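Local coordinates for protein ubiquitin-conjugating enzyme E2, putative (Trypanosoma cruzi, PDB 4DS2) that probably acts as a ubiquitin-conjugating (E2) enzyme, carrying ubiquitin or a related modifier as a thioester on its way to target proteins, at residues N69-S74 / R130-Y135. Numbering follows the deposited sequence.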
ATOM      1  N   ASN A  69      -0.722   8.619 -12.473  1.00 60.67           N
ATOM      2  CA  ASN A  69       0.211   7.515 -12.758  1.00 61.18           C
ATOM      3  C   ASN A  69      -0.250   6.270 -12.037  1.00 59.31           C
ATOM      4  O   ASN A  69      -0.909   6.362 -10.994  1.00 55.62           O
ATOM      5  CB  ASN A  69       1.640   7.804 -12.288  1.00 61.28           C
ATOM      6  CG  ASN A  69       2.238   9.012 -12.933  1.00 63.98           C
ATOM      7  OD1 ASN A  69       1.910   9.354 -14.073  1.00 68.81           O
ATOM      8  ND2 ASN A  69       3.150   9.661 -12.217  1.00 62.37           N
ATOM      9  N   THR A  70       0.142   5.119 -12.586  1.00 60.04           N
ATOM     10  CA  THR A  70      -0.141   3.809 -11.992  1.00 57.08           C
ATOM     11  C   THR A  70       0.977   3.437 -11.032  1.00 55.28           C
ATOM     12  O   THR A  70       2.157   3.715 -11.306  1.00 57.31           O
ATOM     13  CB  THR A  70      -0.291   2.712 -13.071  1.00 57.83           C
ATOM     14  OG1 THR A  70      -1.638   2.709 -13.546  1.00 61.24           O
ATOM     15  CG2 THR A  70       0.008   1.325 -12.527  1.00 56.57           C
ATOM     16  N   TYR A  71       0.592   2.843  -9.899  1.00 49.61           N
ATOM     17  CA  TYR A  71       1.528   2.316  -8.918  1.00 46.03           C
ATOM     18  C   TYR A  71       1.268   0.833  -8.778  1.00 45.96           C
ATOM     19  O   TYR A  71       0.133   0.415  -8.577  1.00 44.13           O
ATOM     20  CB  TYR A  71       1.340   2.976  -7.554  1.00 43.30           C
ATOM     21  CG  TYR A  71       1.777   4.414  -7.497  1.00 42.88           C
ATOM     22  CD1 TYR A  71       0.928   5.430  -7.908  1.00 42.58           C
ATOM     23  CD2 TYR A  71       3.038   4.762  -7.022  1.00 43.04           C
ATOM     24  CE1 TYR A  71       1.323   6.753  -7.861  1.00 43.04           C
ATOM     25  CE2 TYR A  71       3.440   6.085  -6.960  1.00 44.07           C
ATOM     26  CZ  TYR A  71       2.573   7.079  -7.376  1.00 43.92           C
ATOM     27  OH  TYR A  71       2.979   8.390  -7.326  1.00 43.49           O
ATOM     28  N   GLN A  72       2.328   0.046  -8.866  1.00 47.42           N
ATOM     29  CA  GLN A  72       2.213  -1.370  -8.717  1.00 47.98           C
ATOM     30  C   GLN A  72       2.709  -1.838  -7.371  1.00 48.04           C
ATOM     31  O   GLN A  72       3.793  -1.433  -6.921  1.00 44.33           O
ATOM     32  CB  GLN A  72       3.028  -2.064  -9.796  1.00 52.48           C
ATOM     33  CG  GLN A  72       2.214  -2.330 -11.043  1.00 54.72           C
ATOM     34  CD  GLN A  72       3.082  -2.585 -12.210  1.00 56.42           C
ATOM     35  OE1 GLN A  72       3.740  -1.680 -12.731  1.00 59.25           O
ATOM     36  NE2 GLN A  72       3.104  -3.825 -12.636  1.00 60.15           N
ATOM     37  N   LEU A  73       1.928  -2.738  -6.758  1.00 47.45           N
ATOM     38  CA  LEU A  73       2.263  -3.297  -5.446  1.00 45.56           C
ATOM     39  C   LEU A  73       2.229  -4.795  -5.455  1.00 45.76           C
ATOM     40  O   LEU A  73       1.672  -5.393  -6.373  1.00 47.47           O
ATOM     41  CB  LEU A  73       1.283  -2.802  -4.412  1.00 45.41           C
ATOM     42  CG  LEU A  73       1.282  -1.297  -4.235  1.00 46.26           C
ATOM     43  CD1 LEU A  73      -0.109  -0.749  -4.508  1.00 45.17           C
ATOM     44  CD2 LEU A  73       1.812  -0.920  -2.866  1.00 48.38           C
ATOM     45  N   SER A  74       2.865  -5.383  -4.432  1.00 46.41           N
ATOM     46  CA  SER A  74       2.816  -6.818  -4.112  1.00 45.18           C
ATOM     47  C   SER A  74       2.331  -6.968  -2.700  1.00 44.41           C
ATOM     48  O   SER A  74       2.897  -6.367  -1.783  1.00 43.30           O
ATOM     49  CB  SER A  74       4.204  -7.480  -4.142  1.00 47.91           C
ATOM     50  OG  SER A  74       4.731  -7.500  -5.445  1.00 50.76           O
ATOM     51  N   ARG A 130      -1.809   5.798   4.147  1.00 38.03           N
ATOM     52  CA  ARG A 130      -0.705   6.227   4.987  1.00 37.08           C
ATOM     53  C   ARG A 130       0.395   6.862   4.153  1.00 34.78           C
ATOM     54  O   ARG A 130       0.911   7.908   4.484  1.00 33.54           O
ATOM     55  CB  ARG A 130      -0.190   5.034   5.802  1.00 35.55           C
ATOM     56  CG  ARG A 130       1.065   5.279   6.578  1.00 35.73           C
ATOM     57  CD  ARG A 130       0.918   6.386   7.571  1.00 36.71           C
ATOM     58  NE  ARG A 130       2.167   6.530   8.297  1.00 38.19           N
ATOM     59  CZ  ARG A 130       2.470   7.566   9.077  1.00 39.80           C
ATOM     60  NH1 ARG A 130       1.607   8.569   9.234  1.00 41.00           N
ATOM     61  NH2 ARG A 130       3.639   7.598   9.711  1.00 39.36           N
ATOM     62  N   VAL A 131       0.743   6.210   3.053  1.00 35.17           N
ATOM     63  CA  VAL A 131       1.870   6.645   2.232  1.00 33.63           C
ATOM     64  C   VAL A 131       1.541   7.802   1.274  1.00 35.26           C
ATOM     65  O   VAL A 131       2.309   8.776   1.154  1.00 33.47           O
ATOM     66  CB  VAL A 131       2.423   5.448   1.481  1.00 33.21           C
ATOM     67  CG1 VAL A 131       3.489   5.881   0.466  1.00 33.16           C
ATOM     68  CG2 VAL A 131       2.989   4.473   2.516  1.00 31.25           C
ATOM     69  N   PHE A 132       0.387   7.710   0.616  1.00 35.93           N
ATOM     70  CA  PHE A 132      -0.013   8.716  -0.362  1.00 36.09           C
ATOM     71  C   PHE A 132      -0.647   9.971   0.259  1.00 37.39           C
ATOM     72  O   PHE A 132      -0.608  11.066  -0.340  1.00 36.38           O
ATOM     73  CB  PHE A 132      -1.006   8.082  -1.353  1.00 37.41           C
ATOM     74  CG  PHE A 132      -0.392   7.095  -2.312  1.00 38.54           C
ATOM     75  CD1 PHE A 132       0.955   7.182  -2.702  1.00 38.61           C
ATOM     76  CD2 PHE A 132      -1.183   6.112  -2.886  1.00 40.39           C
ATOM     77  CE1 PHE A 132       1.494   6.304  -3.606  1.00 38.72           C
ATOM     78  CE2 PHE A 132      -0.646   5.232  -3.808  1.00 40.86           C
ATOM     79  CZ  PHE A 132       0.695   5.333  -4.167  1.00 40.38           C
ATOM     80  N   SER A 133      -1.269   9.789   1.433  1.00 38.78           N
ATOM     81  CA  SER A 133      -2.121  10.812   2.037  1.00 39.71           C
ATOM     82  C   SER A 133      -1.771  11.243   3.446  1.00 40.17           C
ATOM     83  O   SER A 133      -1.916  12.413   3.745  1.00 40.60           O
ATOM     84  CB  SER A 133      -3.573  10.391   1.955  1.00 40.74           C
ATOM     85  OG  SER A 133      -4.036  10.692   0.657  1.00 42.11           O
ATOM     86  N   GLN A 134      -1.308  10.345   4.313  1.00 40.86           N
ATOM     87  CA  GLN A 134      -1.031  10.752   5.679  1.00 43.26           C
ATOM     88  C   GLN A 134       0.450  10.763   5.972  1.00 41.33           C
ATOM     89  O   GLN A 134       0.855  10.610   7.111  1.00 44.71           O
ATOM     90  CB  GLN A 134      -1.752   9.860   6.694  1.00 46.24           C
ATOM     91  CG  GLN A 134      -3.262   9.690   6.477  1.00 52.77           C
ATOM     92  CD  GLN A 134      -4.097  10.988   6.567  1.00 56.64           C
ATOM     93  OE1 GLN A 134      -3.638  12.021   7.070  1.00 56.46           O
ATOM     94  NE2 GLN A 134      -5.359  10.912   6.111  1.00 58.70           N
ATOM     95  N   TYR A 135       1.265  11.005   4.973  1.00 38.89           N
ATOM     96  CA  TYR A 135       2.709  10.914   5.160  1.00 38.02           C
ATOM     97  C   TYR A 135       3.313  12.004   6.036  1.00 41.33           C
ATOM     98  O   TYR A 135       4.331  11.732   6.727  1.00 41.51           O
ATOM     99  CB  TYR A 135       3.451  10.895   3.817  1.00 36.59           C
ATOM    100  CG  TYR A 135       3.093  12.040   2.902  1.00 35.14           C
ATOM    101  CD1 TYR A 135       1.960  11.961   2.079  1.00 35.04           C
ATOM    102  CD2 TYR A 135       3.861  13.192   2.866  1.00 34.67           C
ATOM    103  CE1 TYR A 135       1.608  12.999   1.246  1.00 35.05           C
ATOM    104  CE2 TYR A 135       3.521  14.247   2.023  1.00 35.28           C
ATOM    105  CZ  TYR A 135       2.397  14.142   1.205  1.00 35.12           C
ATOM    106  OH  TYR A 135       2.052  15.164   0.346  1.00 33.79           O
TER
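Tyr71, on strand 70-76, meets Phe132 in the last turn of helix 120-132, and this single aromatic pair makes almost the whole contact. With CG of Tyr71 beside the backbone N and anti to the carbonyl carbon, chi1 -70° swings the ring toward the helix, and chi2 84° turns one face to the incoming phenylalanine. Phe132 answers with its far end: Phe132 CZ sits over the centre of the tyrosine ring, 3.5 Å above its plane, and comes within 3.6 Å of Tyr71 CG. Phe132 CE1 also stands over the face, displaced toward Tyr71 CE2, from which it lies 3.9 Å. The result is an edge-to-face stack, tilted from a perpendicular T, with ring centroids 4.7 Å apart and planes at 57°. Both residues are buried and the contact between them is apolar; the phenolic OH of Tyr71 is satisfied beyond it by a hydrogen bond with the carbonyl O of Tyr64, which anchors the far end of the ring. Tyr64 also brings its own ring against Phe132, and Phe90 of strand 87-90 and Ala58 touch the same phenylalanine. Two residues further along the strand, the CB of Leu73 again points toward the helix, but Leu73 CD1 stays 6.0 Å from Phe132 CE2, and the side chain packs on Val56, Val88 and Phe90. The pair thus joins the third strand of the antiparallel four-stranded meander to the C-terminal end of the helix packed across it, an arrangement characteristic of the hydrophobic core of the UBC fold of E2 enzymes.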